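Local coordinates for protein benzoylformate decarboxylase (Mycobacterium smegmatis, PDB 4Q9D) that belongs to the thiamine pyrophosphate enzyme family and holds a magnesium ion in its C-terminal cofactor-binding domain, at residues F60-G65 with Y89-P94. Sequence-based numbering, arbitrary orientation.
Sequences FAQATG and YRANTP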
# COMPACT_ATOMS: atom_id res chain seq x y z
N PHE B 60 -4.39 29.03 -2.56
CA PHE B 60 -5.75 29.49 -2.81
C PHE B 60 -6.70 29.05 -1.72
O PHE B 60 -7.46 29.88 -1.16
CB PHE B 60 -6.25 28.96 -4.18
CG PHE B 60 -7.61 29.54 -4.63
CD1 PHE B 60 -7.68 30.77 -5.27
CD2 PHE B 60 -8.79 28.81 -4.45
CE1 PHE B 60 -8.92 31.28 -5.72
CE2 PHE B 60 -10.04 29.30 -4.91
CZ PHE B 60 -10.10 30.54 -5.53
N ALA B 61 -6.68 27.76 -1.41
CA ALA B 61 -7.52 27.20 -0.36
C ALA B 61 -7.23 27.82 1.01
O ALA B 61 -8.13 28.09 1.82
CB ALA B 61 -7.34 25.66 -0.31
N GLN B 62 -5.95 28.04 1.29
CA GLN B 62 -5.62 28.60 2.60
C GLN B 62 -6.10 30.05 2.73
O GLN B 62 -6.60 30.43 3.77
CB GLN B 62 -4.14 28.52 2.86
CG GLN B 62 -3.68 27.10 3.18
CD GLN B 62 -2.33 27.07 3.85
OE1 GLN B 62 -2.15 27.65 4.93
NE2 GLN B 62 -1.37 26.36 3.22
N ALA B 63 -5.95 30.83 1.66
CA ALA B 63 -6.35 32.24 1.66
C ALA B 63 -7.87 32.41 1.66
O ALA B 63 -8.40 33.29 2.32
CB ALA B 63 -5.77 32.95 0.46
N THR B 64 -8.58 31.54 0.94
CA THR B 64 -10.04 31.63 0.90
C THR B 64 -10.70 30.93 2.09
O THR B 64 -11.85 31.19 2.39
CB THR B 64 -10.64 31.03 -0.42
OG1 THR B 64 -10.21 29.67 -0.56
CG2 THR B 64 -10.20 31.81 -1.64
N GLY B 65 -9.97 30.06 2.80
CA GLY B 65 -10.59 29.27 3.85
C GLY B 65 -11.62 28.29 3.29
O GLY B 65 -12.59 27.94 3.96
N TYR B 89 -0.69 18.16 2.57
CA TYR B 89 -1.10 17.21 3.57
C TYR B 89 -0.60 17.68 4.97
O TYR B 89 -1.37 17.68 5.95
CB TYR B 89 -0.54 15.82 3.25
CG TYR B 89 -1.00 14.78 4.25
CD1 TYR B 89 -2.11 14.00 4.00
CD2 TYR B 89 -0.31 14.58 5.46
CE1 TYR B 89 -2.53 13.02 4.90
CE2 TYR B 89 -0.73 13.62 6.38
CZ TYR B 89 -1.84 12.85 6.10
OH TYR B 89 -2.27 11.89 6.99
N ARG B 90 0.66 18.09 5.06
CA ARG B 90 1.20 18.60 6.35
C ARG B 90 0.50 19.90 6.82
O ARG B 90 0.37 20.13 8.01
CB ARG B 90 2.71 18.85 6.25
CG ARG B 90 3.57 17.59 6.03
CD ARG B 90 3.47 16.62 7.17
NE ARG B 90 4.64 15.73 7.24
CZ ARG B 90 4.77 14.75 8.14
NH1 ARG B 90 3.81 14.50 9.02
NH2 ARG B 90 5.86 13.99 8.13
N ALA B 91 0.04 20.73 5.88
CA ALA B 91 -0.72 21.95 6.22
C ALA B 91 -2.20 21.73 6.55
O ALA B 91 -2.94 22.69 6.84
CB ALA B 91 -0.61 23.00 5.07
N ASN B 92 -2.65 20.48 6.48
CA ASN B 92 -4.10 20.21 6.62
C ASN B 92 -4.98 21.03 5.65
O ASN B 92 -6.01 21.60 6.02
CB ASN B 92 -4.55 20.40 8.07
CG ASN B 92 -3.77 19.52 9.05
OD1 ASN B 92 -3.08 20.02 9.93
ND2 ASN B 92 -3.86 18.23 8.87
N THR B 93 -4.56 21.11 4.40
CA THR B 93 -5.31 21.88 3.43
C THR B 93 -6.35 21.00 2.72
O THR B 93 -5.99 19.94 2.21
CB THR B 93 -4.37 22.47 2.38
OG1 THR B 93 -3.34 23.22 3.05
CG2 THR B 93 -5.15 23.41 1.41
N PRO B 94 -7.63 21.42 2.71
CA PRO B 94 -8.67 20.61 2.04
C PRO B 94 -8.61 20.71 0.52
O PRO B 94 -9.31 21.51 -0.06
CB PRO B 94 -10.00 21.20 2.57
CG PRO B 94 -9.68 22.65 2.84
CD PRO B 94 -8.19 22.64 3.32
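Ala91 meets Gln62 through its methyl group, with Ala91 CB 3.9 Å from Gln62 NE2, and so begins a small buried contact in which the turn after helix 82-90 packs on helix 50-64 through two alanine methyls, a threonine and a glutamine. Asn92, with positive phi, then ends helix 82-90 in a Schellman motif. Thr93, coming next, carries the contact with both branches. A chi1 of -54° sets OG1 beside the backbone N and leaves CG2 anti to it, and Thr93 CG2 abuts Ala61 CB at 3.6 Å, methyl on methyl. The Gln62 and Thr93 side chains cross at about a right angle, with Gln62 NE2 3.7 Å from Thr93 OG1. These two atoms are linked indirectly, since both hydrogen-bond to Asp58 OD1, one turn before Gln62 on helix 50-64, while Gln62 OE1 accepts from Arg213 NE and Arg239 NH1, so that the amide is gripped at both ends and its rotation fixed. Pro94 leads into strand 95-101. The contact thus joins helix 50-64 to the turn between helix 82-90 and that strand of the N-terminal domain's parallel sheet, with helix 138-150 against the Pro94 ring and helix 408-421 against Phe60 and Ala63.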